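Local coordinates for uncharacterized protein (Staphylococcus aureus subsp. aureus, PDB 3H04) that is of unknown function but belongs to the alpha/beta-hydrolase clan and is probably a serine hydrolase, at residues P97-Y108 with I119-R130; I150-S160 with Q171-A179. All coordinates share one frame; numbering follows the deposited sequence. Where two conformers were deposited one is given.

Interaction 1 (P97-Y108 with I119-R130); sequences PIFTFGRSSGAY and IDGVIDFYGYSR
Phe101 holds CG anti to its backbone N (chi1 168°), while Phe125 has CG beside its own N, anti to the carbonyl carbon (chi1 -85°). These settings bring the edge of the Phe101 ring over the face of Phe125 in a T-shaped stack. CE1 of Phe101 lies 3.9 Å from CG of Phe125, and the planes stand 74° apart. CG2 of Ile123 packs on CD1 of Phe101 at 3.6 Å. Helix 256-273 covers this side of the sheet. Strands 98-103 and 121-125 run parallel. Ile123 N bonds to Thr100 O at 2.8 Å, and Gly102 N to Ile123 O at 3.0 Å. At the start, OD2 of Asp120 takes the Ile98 N-H at 2.8 Å, on its anti side and somewhat out of the carboxylate plane, and Ile98 O receives the N-H of Asp120. Beyond the strands, CB of Tyr108 sits over one face of the Tyr128 ring, 3.8 Å from its centroid. Asp124 OD1 accepts from Gly127 N at 2.9 Å, an Asx motif that holds the turn after the strand. The two strands and helix 105-116 form a beta-alpha-beta unit. Gly102, Ser104 and Gly106 fit the GxSxG nucleophile elbow. Ser104 has a positive phi and its OG bonds to His248 NE2. Its N-H is bound to Phe125 O at 2.8 Å, so the neighbouring strand helps fix the backbone of this probable nucleophile.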
loop_
_atom_site.group_PDB
_atom_site.type_symbol
_atom_site.label_atom_id
_atom_site.label_comp_id
_atom_site.label_asym_id
_atom_site.label_seq_id
_atom_site.Cartn_x
_atom_site.Cartn_y
_atom_site.Cartn_z
ATOM N N PRO A 97 15.999 12.938 -0.277
ATOM C CA PRO A 97 14.717 12.736 -0.960
ATOM C C PRO A 97 14.001 11.534 -0.394
ATOM O O PRO A 97 14.648 10.550 -0.081
ATOM C CB PRO A 97 15.127 12.472 -2.412
ATOM C CG PRO A 97 16.456 13.282 -2.549
ATOM C CD PRO A 97 17.121 12.979 -1.235
ATOM N N ILE A 98 12.685 11.620 -0.271
ATOM C CA ILE A 98 11.894 10.525 0.295
ATOM C C ILE A 98 10.650 10.260 -0.578
ATOM O O ILE A 98 9.998 11.201 -1.059
ATOM C CB ILE A 98 11.598 10.809 1.805
ATOM C CG1 ILE A 98 10.975 9.608 2.503
ATOM C CG2 ILE A 98 10.771 12.076 1.991
ATOM C CD1 ILE A 98 11.089 9.680 4.057
ATOM N N PHE A 99 10.361 8.969 -0.783
ATOM C CA PHE A 99 9.250 8.503 -1.577
ATOM C C PHE A 99 8.420 7.449 -0.833
ATOM O O PHE A 99 8.953 6.690 -0.006
ATOM C CB PHE A 99 9.799 7.865 -2.858
ATOM C CG PHE A 99 10.730 8.779 -3.626
ATOM C CD1 PHE A 99 10.222 9.670 -4.535
ATOM C CD2 PHE A 99 12.100 8.774 -3.384
ATOM C CE1 PHE A 99 11.061 10.529 -5.228
ATOM C CE2 PHE A 99 12.918 9.616 -4.049
ATOM C CZ PHE A 99 12.408 10.480 -4.989
ATOM N N THR A 100 7.148 7.359 -1.197
ATOM C CA THR A 100 6.292 6.253 -0.732
ATOM C C THR A 100 6.008 5.339 -1.918
ATOM O O THR A 100 5.828 5.790 -3.064
ATOM C CB THR A 100 5.022 6.740 -0.041
ATOM O OG1 THR A 100 4.258 7.613 -0.909
ATOM C CG2 THR A 100 5.395 7.508 1.284
ATOM N N PHE A 101 6.046 4.047 -1.653
ATOM C CA PHE A 101 5.849 3.013 -2.655
ATOM C C PHE A 101 4.903 2.062 -1.994
ATOM O O PHE A 101 5.270 1.483 -0.972
ATOM C CB PHE A 101 7.178 2.337 -3.011
ATOM C CG PHE A 101 7.026 1.068 -3.817
ATOM C CD1 PHE A 101 5.925 0.870 -4.624
ATOM C CD2 PHE A 101 7.990 0.071 -3.742
ATOM C CE1 PHE A 101 5.785 -0.274 -5.409
ATOM C CE2 PHE A 101 7.849 -1.111 -4.484
ATOM C CZ PHE A 101 6.766 -1.279 -5.333
ATOM N N GLY A 102 3.679 1.952 -2.522
ATOM C CA GLY A 102 2.715 0.962 -2.049
ATOM C C GLY A 102 2.174 0.080 -3.155
ATOM O O GLY A 102 2.204 0.426 -4.363
ATOM N N ARG A 103 1.691 -1.086 -2.751
ATOM C CA ARG A 103 0.992 -2.003 -3.624
ATOM C C ARG A 103 -0.358 -2.210 -3.026
ATOM O O ARG A 103 -0.489 -2.504 -1.830
ATOM C CB ARG A 103 1.744 -3.329 -3.799
ATOM C CG ARG A 103 3.167 -3.078 -4.324
ATOM C CD ARG A 103 3.901 -4.260 -4.826
ATOM N NE ARG A 103 4.073 -5.307 -3.802
ATOM C CZ ARG A 103 4.514 -6.550 -4.038
ATOM N NH1 ARG A 103 4.825 -6.948 -5.257
ATOM N NH2 ARG A 103 4.659 -7.402 -3.033
ATOM N N SER A 104 -1.366 -2.094 -3.884
ATOM C CA SER A 104 -2.745 -2.343 -3.532
ATOM C C SER A 104 -3.137 -1.335 -2.415
ATOM O O SER A 104 -2.959 -0.131 -2.572
ATOM C CB SER A 104 -2.945 -3.838 -3.189
ATOM O OG SER A 104 -4.312 -4.158 -3.290
ATOM N N SER A 105 -3.666 -1.806 -1.288
ATOM C CA SER A 105 -4.001 -0.940 -0.182
ATOM C C SER A 105 -2.794 -0.199 0.403
ATOM O O SER A 105 -2.957 0.857 0.986
ATOM C CB SER A 105 -4.673 -1.772 0.922
ATOM O OG SER A 105 -3.870 -2.935 1.251
ATOM N N GLY A 106 -1.586 -0.728 0.256
ATOM C CA GLY A 106 -0.401 0.027 0.617
ATOM C C GLY A 106 -0.194 1.287 -0.193
ATOM O O GLY A 106 0.398 2.271 0.309
ATOM N N ALA A 107 -0.641 1.264 -1.461
ATOM C CA ALA A 107 -0.552 2.447 -2.319
ATOM C C ALA A 107 -1.548 3.496 -1.860
ATOM O O ALA A 107 -1.241 4.697 -1.866
ATOM C CB ALA A 107 -0.753 2.089 -3.836
ATOM N N TYR A 108 -2.727 3.066 -1.403
ATOM C CA TYR A 108 -3.668 3.985 -0.727
ATOM C C TYR A 108 -3.016 4.680 0.486
ATOM O O TYR A 108 -3.011 5.927 0.564
ATOM C CB TYR A 108 -4.908 3.199 -0.271
ATOM C CG TYR A 108 -5.888 3.941 0.615
ATOM C CD1 TYR A 108 -6.571 5.055 0.171
ATOM C CD2 TYR A 108 -6.128 3.497 1.898
ATOM C CE1 TYR A 108 -7.514 5.689 0.975
ATOM C CE2 TYR A 108 -7.060 4.082 2.678
ATOM C CZ TYR A 108 -7.733 5.212 2.232
ATOM O OH TYR A 108 -8.666 5.792 3.045
ATOM N N ILE A 119 6.644 14.970 0.708
ATOM C CA ILE A 119 7.547 13.962 0.126
ATOM C C ILE A 119 7.818 14.259 -1.337
ATOM O O ILE A 119 7.164 15.106 -1.924
ATOM C CB ILE A 119 6.988 12.516 0.302
ATOM C CG1 ILE A 119 5.816 12.231 -0.614
ATOM C CG2 ILE A 119 6.635 12.260 1.814
ATOM C CD1 ILE A 119 5.235 10.853 -0.431
ATOM N N ASP A 120 8.732 13.518 -1.952
ATOM C CA ASP A 120 9.193 13.853 -3.322
ATOM C C ASP A 120 8.524 13.094 -4.459
ATOM O O ASP A 120 8.657 13.452 -5.634
ATOM C CB ASP A 120 10.699 13.682 -3.363
ATOM C CG ASP A 120 11.358 14.545 -2.324
ATOM O OD1 ASP A 120 11.457 15.730 -2.599
ATOM O OD2 ASP A 120 11.675 14.079 -1.207
ATOM N N GLY A 121 7.778 12.060 -4.112
ATOM C CA GLY A 121 7.059 11.282 -5.109
ATOM C C GLY A 121 6.381 10.072 -4.528
ATOM O O GLY A 121 6.679 9.665 -3.411
ATOM N N VAL A 122 5.477 9.482 -5.319
ATOM C CA VAL A 122 4.726 8.307 -4.910
ATOM C C VAL A 122 4.722 7.291 -6.026
ATOM O O VAL A 122 4.531 7.665 -7.213
ATOM C CB VAL A 122 3.203 8.628 -4.628
ATOM C CG1 VAL A 122 2.438 7.299 -4.278
ATOM C CG2 VAL A 122 3.077 9.634 -3.488
ATOM N N ILE A 123 4.951 6.028 -5.661
ATOM C CA ILE A 123 4.847 4.899 -6.569
ATOM C C ILE A 123 3.620 4.111 -6.150
ATOM O O ILE A 123 3.568 3.632 -5.031
ATOM C CB ILE A 123 6.071 4.010 -6.533
ATOM C CG1 ILE A 123 7.346 4.875 -6.638
ATOM C CG2 ILE A 123 5.944 2.891 -7.611
ATOM C CD1 ILE A 123 8.522 4.273 -5.946
ATOM N N ASP A 124 2.637 4.028 -7.048
ATOM C CA ASP A 124 1.288 3.489 -6.790
ATOM C C ASP A 124 1.095 2.303 -7.687
ATOM O O ASP A 124 0.839 2.458 -8.895
ATOM C CB ASP A 124 0.242 4.574 -7.090
ATOM C CG ASP A 124 -1.200 4.066 -7.183
ATOM O OD1 ASP A 124 -1.528 2.915 -6.799
ATOM O OD2 ASP A 124 -2.028 4.880 -7.707
ATOM N N PHE A 125 1.260 1.104 -7.110
ATOM C CA PHE A 125 0.982 -0.127 -7.847
ATOM C C PHE A 125 -0.439 -0.577 -7.478
ATOM O O PHE A 125 -0.705 -0.927 -6.321
ATOM C CB PHE A 125 1.975 -1.230 -7.507
ATOM C CG PHE A 125 3.266 -1.202 -8.283
ATOM C CD1 PHE A 125 3.740 -0.052 -8.943
ATOM C CD2 PHE A 125 4.032 -2.357 -8.336
ATOM C CE1 PHE A 125 4.990 -0.067 -9.624
ATOM C CE2 PHE A 125 5.213 -2.381 -8.997
ATOM C CZ PHE A 125 5.713 -1.243 -9.651
ATOM N N TYR A 126 -1.356 -0.490 -8.449
ATOM C CA TYR A 126 -2.722 -0.977 -8.340
ATOM C C TYR A 126 -3.472 -0.643 -7.041
ATOM O O TYR A 126 -4.162 -1.505 -6.457
ATOM C CB TYR A 126 -2.848 -2.458 -8.669
ATOM C CG TYR A 126 -1.736 -3.357 -8.169
ATOM C CD1 TYR A 126 -1.760 -3.866 -6.866
ATOM C CD2 TYR A 126 -0.629 -3.625 -8.955
ATOM C CE1 TYR A 126 -0.713 -4.692 -6.353
ATOM C CE2 TYR A 126 0.403 -4.467 -8.462
ATOM C CZ TYR A 126 0.343 -4.996 -7.177
ATOM O OH TYR A 126 1.361 -5.771 -6.685
ATOM N N GLY A 127 -3.331 0.610 -6.625
ATOM C CA GLY A 127 -4.006 1.154 -5.463
ATOM C C GLY A 127 -5.130 2.127 -5.869
ATOM O O GLY A 127 -5.702 2.077 -6.984
ATOM N N TYR A 128 -5.431 2.991 -4.925
ATOM C CA TYR A 128 -6.590 3.843 -4.976
ATOM C C TYR A 128 -6.382 4.982 -4.006
ATOM O O TYR A 128 -5.600 4.854 -3.089
ATOM C CB TYR A 128 -7.848 3.063 -4.578
ATOM C CG TYR A 128 -7.721 2.153 -3.374
ATOM C CD1 TYR A 128 -8.089 2.591 -2.109
ATOM C CD2 TYR A 128 -7.194 0.860 -3.497
ATOM C CE1 TYR A 128 -7.975 1.758 -0.991
ATOM C CE2 TYR A 128 -7.098 -0.011 -2.368
ATOM C CZ TYR A 128 -7.507 0.460 -1.142
ATOM O OH TYR A 128 -7.398 -0.312 -0.039
ATOM N N SER A 129 -7.120 6.070 -4.201
ATOM C CA SER A 129 -7.001 7.296 -3.381
ATOM C C SER A 129 -8.224 7.545 -2.473
ATOM O O SER A 129 -8.371 8.613 -1.856
ATOM C CB SER A 129 -6.845 8.485 -4.332
ATOM O OG SER A 129 -8.024 8.694 -5.134
ATOM N N ARG A 130 -9.163 6.614 -2.509
ATOM C CA ARG A 130 -10.431 6.797 -1.800
ATOM C C ARG A 130 -11.015 5.421 -1.488
ATOM O O ARG A 130 -10.734 4.452 -2.205
ATOM C CB ARG A 130 -11.389 7.627 -2.658
ATOM C CG ARG A 130 -11.473 7.057 -4.069
ATOM C CD ARG A 130 -12.384 7.790 -5.019
ATOM N NE ARG A 130 -12.370 7.125 -6.330
ATOM C CZ ARG A 130 -13.041 7.569 -7.391
ATOM N NH1 ARG A 130 -13.763 8.667 -7.307
ATOM N NH2 ARG A 130 -13.001 6.909 -8.543
#

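Interaction 2 (I150-S160 with Q171-A179); sequences INETMIAQLTS and QRFLIYVYA
A CH-pi contact joins Ile155 to Tyr178. CG1 of Ile155 stands over one face of the ring, 4.1 Å from the centroid and 23° off the normal. Tyr178 has CG anti to its backbone N (chi1 177°), which brings one ring face to Ile155. CG1 of Ile150 approaches the same ring obliquely, 4.0 Å from CD1. At the far end of the ring CG of Glu152 touches the Tyr178 OH, which is hydrogen-bonded to Lys184.

The aliphatic contacts continue along the helix. Ile155 and Ile175 lie alongside, running opposite ways, with CG2 of Ile155 and CG1 of Ile175 3.9 Å apart. Leu158 forks over the start of segment 171-179. Its CD1 lies 3.8 Å from Leu174 CB, and its CD2 lies 3.4 Å from Gln171 CG. CG2 of Thr159 meets CD1 of Ile175, the two side chains at about a right angle.

The two helices, 152-156 and 173-179, cross at -140° with axes 9.7 Å apart. They belong to the helical region between strands 121-125 and 212-217 of the alpha/beta-hydrolase fold, where relatives often carry a lid, and helices 141-147 and 185-189 flank helix 173-182.

Polar bonds shape segment 150-160. Asn151 is the N-cap of helix 152-156, and its OD1 accepts from Met154 N at 2.6 Å. At the other end Ala156 O takes both the N-H and the hydroxyl of Thr159, closing a type I turn. Arg172 NH1 stays 3.8 Å from Leu158 O; its guanidinium is held instead by Glu72, Met41 O and Gln168, while Ile175 CD1 lies over one face.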
loop_
_atom_site.group_PDB
_atom_site.type_symbol
_atom_site.label_atom_id
_atom_site.label_comp_id
_atom_site.label_asym_id
_atom_site.label_seq_id
_atom_site.Cartn_x
_atom_site.Cartn_y
_atom_site.Cartn_z
ATOM N N ILE A 150 -17.396 -20.285 2.807
ATOM C CA ILE A 150 -17.015 -20.273 4.228
ATOM C C ILE A 150 -18.169 -19.692 5.052
ATOM O O ILE A 150 -19.222 -19.347 4.500
ATOM C CB ILE A 150 -15.740 -19.480 4.460
ATOM C CG1 ILE A 150 -15.906 -18.007 4.060
ATOM C CG2 ILE A 150 -14.573 -20.130 3.699
ATOM C CD1 ILE A 150 -14.601 -17.353 3.724
ATOM N N ASN A 151 -18.019 -19.649 6.373
ATOM C CA ASN A 151 -19.022 -18.991 7.221
ATOM C C ASN A 151 -18.316 -18.019 8.187
ATOM O O ASN A 151 -17.100 -17.915 8.184
ATOM C CB ASN A 151 -19.797 -20.051 7.979
ATOM C CG ASN A 151 -18.885 -20.894 8.809
ATOM O OD1 ASN A 151 -18.017 -20.351 9.490
ATOM N ND2 ASN A 151 -18.977 -22.197 8.668
ATOM N N GLU A 152 -19.090 -17.327 9.006
ATOM C CA GLU A 152 -18.576 -16.302 9.922
ATOM C C GLU A 152 -17.756 -16.854 11.091
ATOM O O GLU A 152 -16.981 -16.112 11.691
ATOM C CB GLU A 152 -19.749 -15.497 10.534
ATOM C CG GLU A 152 -20.472 -14.533 9.602
ATOM C CD GLU A 152 -21.691 -13.852 10.278
ATOM O OE1 GLU A 152 -22.673 -14.545 10.655
ATOM O OE2 GLU A 152 -21.663 -12.614 10.435
ATOM N N THR A 153 -17.970 -18.113 11.462
ATOM C CA THR A 153 -17.163 -18.705 12.534
ATOM C C THR A 153 -15.809 -19.026 11.951
ATOM O O THR A 153 -14.810 -18.697 12.552
ATOM C CB THR A 153 -17.742 -19.971 13.136
ATOM O OG1 THR A 153 -18.894 -19.631 13.899
ATOM C CG2 THR A 153 -16.714 -20.672 14.067
ATOM N N MET A 154 -15.829 -19.695 10.791
ATOM C CA MET A 154 -14.638 -19.998 9.999
ATOM C C MET A 154 -13.783 -18.738 9.940
ATOM O O MET A 154 -12.618 -18.772 10.302
ATOM C CB MET A 154 -15.052 -20.484 8.589
ATOM C CG MET A 154 -14.134 -21.506 7.894
ATOM S SD MET A 154 -13.038 -20.706 6.711
ATOM C CE MET A 154 -12.515 -19.367 7.759
ATOM N N ILE A 155 -14.382 -17.614 9.543
ATOM C CA ILE A 155 -13.650 -16.341 9.399
ATOM C C ILE A 155 -13.219 -15.743 10.734
ATOM O O ILE A 155 -12.090 -15.259 10.858
ATOM C CB ILE A 155 -14.440 -15.301 8.546
ATOM C CG1 ILE A 155 -14.892 -15.923 7.199
ATOM C CG2 ILE A 155 -13.645 -14.037 8.319
ATOM C CD1 ILE A 155 -13.798 -16.562 6.379
ATOM N N ALA A 156 -14.058 -15.846 11.771
ATOM C CA ALA A 156 -13.681 -15.272 13.056
ATOM C C ALA A 156 -12.482 -16.026 13.627
ATOM O O ALA A 156 -11.640 -15.454 14.309
ATOM C CB ALA A 156 -14.832 -15.316 14.006
ATOM N N GLN A 157 -12.377 -17.311 13.338
ATOM C CA GLN A 157 -11.244 -18.072 13.867
ATOM C C GLN A 157 -9.946 -17.842 13.089
ATOM O O GLN A 157 -8.915 -18.428 13.425
ATOM C CB GLN A 157 -11.597 -19.567 13.979
ATOM C CG GLN A 157 -12.736 -19.865 14.982
ATOM C CD GLN A 157 -12.501 -19.257 16.393
ATOM O OE1 GLN A 157 -13.283 -18.420 16.861
ATOM N NE2 GLN A 157 -11.407 -19.655 17.044
ATOM N N LEU A 158 -9.977 -16.991 12.057
ATOM C CA LEU A 158 -8.748 -16.608 11.364
ATOM C C LEU A 158 -8.185 -15.297 11.886
ATOM O O LEU A 158 -7.094 -14.870 11.489
ATOM C CB LEU A 158 -9.001 -16.559 9.876
ATOM C CG LEU A 158 -9.288 -17.905 9.235
ATOM C CD1 LEU A 158 -9.663 -17.758 7.746
ATOM C CD2 LEU A 158 -8.061 -18.868 9.481
ATOM N N THR A 159 -8.934 -14.670 12.802
ATOM C CA THR A 159 -8.496 -13.482 13.473
ATOM C C THR A 159 -7.731 -13.787 14.737
ATOM O O THR A 159 -7.723 -14.920 15.287
ATOM C CB THR A 159 -9.679 -12.507 13.800
ATOM O OG1 THR A 159 -10.522 -13.093 14.778
ATOM C CG2 THR A 159 -10.475 -12.203 12.562
ATOM N N SER A 160 -7.090 -12.741 15.225
ATOM C CA SER A 160 -6.215 -12.852 16.347
ATOM C C SER A 160 -6.904 -12.218 17.554
ATOM O O SER A 160 -7.682 -11.278 17.396
ATOM C CB SER A 160 -4.890 -12.135 16.028
ATOM O OG SER A 160 -4.049 -12.131 17.165
ATOM N N GLN A 171 -3.841 -18.825 6.484
ATOM C CA GLN A 171 -5.022 -18.525 5.663
ATOM C C GLN A 171 -5.829 -17.275 6.040
ATOM O O GLN A 171 -6.976 -17.097 5.704
ATOM C CB GLN A 171 -5.908 -19.745 5.519
ATOM C CG GLN A 171 -6.545 -20.199 6.688
ATOM C CD GLN A 171 -5.687 -21.141 7.534
ATOM O OE1 GLN A 171 -4.455 -21.083 7.556
ATOM N NE2 GLN A 171 -6.356 -21.947 8.304
ATOM N N ARG A 172 -5.158 -16.356 6.680
ATOM C CA ARG A 172 -5.779 -15.160 7.129
ATOM C C ARG A 172 -6.389 -14.420 5.941
ATOM O O ARG A 172 -7.404 -13.739 6.106
ATOM C CB ARG A 172 -4.723 -14.278 7.823
ATOM C CG ARG A 172 -5.303 -13.005 8.355
ATOM C CD ARG A 172 -4.294 -12.293 9.180
ATOM N NE ARG A 172 -4.853 -11.024 9.512
ATOM C CZ ARG A 172 -5.343 -10.678 10.683
ATOM N NH1 ARG A 172 -5.280 -11.494 11.739
ATOM N NH2 ARG A 172 -5.895 -9.472 10.780
ATOM N N PHE A 173 -5.793 -14.557 4.768
ATOM C CA PHE A 173 -6.322 -13.856 3.592
ATOM C C PHE A 173 -7.796 -14.123 3.262
ATOM O O PHE A 173 -8.453 -13.279 2.620
ATOM C CB PHE A 173 -5.429 -14.085 2.400
ATOM C CG PHE A 173 -5.761 -15.252 1.649
ATOM C CD1 PHE A 173 -6.736 -15.167 0.690
ATOM C CD2 PHE A 173 -5.153 -16.465 1.902
ATOM C CE1 PHE A 173 -7.099 -16.191 -0.007
ATOM C CE2 PHE A 173 -5.539 -17.558 1.123
ATOM C CZ PHE A 173 -6.520 -17.404 0.182
ATOM N N LEU A 174 -8.352 -15.233 3.770
ATOM C CA LEU A 174 -9.774 -15.505 3.559
ATOM C C LEU A 174 -10.664 -14.489 4.227
ATOM O O LEU A 174 -11.793 -14.342 3.813
ATOM C CB LEU A 174 -10.150 -16.901 4.055
ATOM C CG LEU A 174 -9.584 -18.044 3.221
ATOM C CD1 LEU A 174 -9.792 -19.379 3.978
ATOM C CD2 LEU A 174 -10.182 -18.085 1.802
ATOM N N ILE A 175 -10.170 -13.821 5.275
ATOM C CA ILE A 175 -10.932 -12.725 5.913
ATOM C C ILE A 175 -11.215 -11.618 4.884
ATOM O O ILE A 175 -12.324 -11.059 4.827
ATOM C CB ILE A 175 -10.172 -12.105 7.092
ATOM C CG1 ILE A 175 -9.898 -13.117 8.210
ATOM C CG2 ILE A 175 -10.980 -10.916 7.712
ATOM C CD1 ILE A 175 -8.799 -12.508 9.162
ATOM N N TYR A 176 -10.231 -11.343 4.041
ATOM C CA TYR A 176 -10.357 -10.316 2.982
ATOM C C TYR A 176 -11.266 -10.808 1.822
ATOM O O TYR A 176 -12.097 -10.047 1.310
ATOM C CB TYR A 176 -8.985 -9.937 2.454
ATOM C CG TYR A 176 -9.040 -9.024 1.238
ATOM C CD1 TYR A 176 -9.396 -7.661 1.388
ATOM C CD2 TYR A 176 -8.850 -9.509 -0.023
ATOM C CE1 TYR A 176 -9.538 -6.825 0.319
ATOM C CE2 TYR A 176 -8.910 -8.648 -1.145
ATOM C CZ TYR A 176 -9.253 -7.294 -0.955
ATOM O OH TYR A 176 -9.402 -6.354 -1.983
ATOM N N VAL A 177 -11.093 -12.057 1.410
ATOM C CA VAL A 177 -11.945 -12.640 0.375
ATOM C C VAL A 177 -13.403 -12.570 0.823
ATOM O O VAL A 177 -14.318 -12.188 0.053
ATOM C CB VAL A 177 -11.521 -14.128 0.111
ATOM C CG1 VAL A 177 -12.605 -14.860 -0.642
ATOM C CG2 VAL A 177 -10.169 -14.223 -0.737
ATOM N N TYR A 178 -13.616 -12.916 2.083
ATOM C CA TYR A 178 -14.950 -12.889 2.657
ATOM C C TYR A 178 -15.482 -11.450 2.657
ATOM O O TYR A 178 -16.617 -11.199 2.253
ATOM C CB TYR A 178 -14.904 -13.424 4.085
ATOM C CG TYR A 178 -16.241 -13.373 4.776
ATOM C CD1 TYR A 178 -17.216 -14.299 4.489
ATOM C CD2 TYR A 178 -16.508 -12.404 5.729
ATOM C CE1 TYR A 178 -18.469 -14.270 5.168
ATOM C CE2 TYR A 178 -17.734 -12.353 6.372
ATOM C CZ TYR A 178 -18.699 -13.273 6.086
ATOM O OH TYR A 178 -19.894 -13.184 6.734
ATOM N N ALA A 179 -14.667 -10.529 3.145
ATOM C CA ALA A 179 -15.080 -9.129 3.218
ATOM C C ALA A 179 -15.492 -8.547 1.844
ATOM O O ALA A 179 -16.605 -7.941 1.699
ATOM C CB ALA A 179 -13.941 -8.285 3.847
#

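In the fold
The centre of interaction 1 lies about 6 Å from the centre of the chain, and that of interaction 2 about 21 Å. The two centres are about 27 Å apart. The nearest atoms of the two contacts come within about 6 Å without touching. Both segments of interaction 1 come before those of interaction 2 in the chain. Interaction 1 carries Ser104, which with His248 and Asp220 has the geometry of a Ser-His-Asp triad and so marks the probable active site. On segment 171-179, Tyr176 bonds to Asp222, two residues beyond the probable triad Asp220, so the helical region also reaches toward that loop.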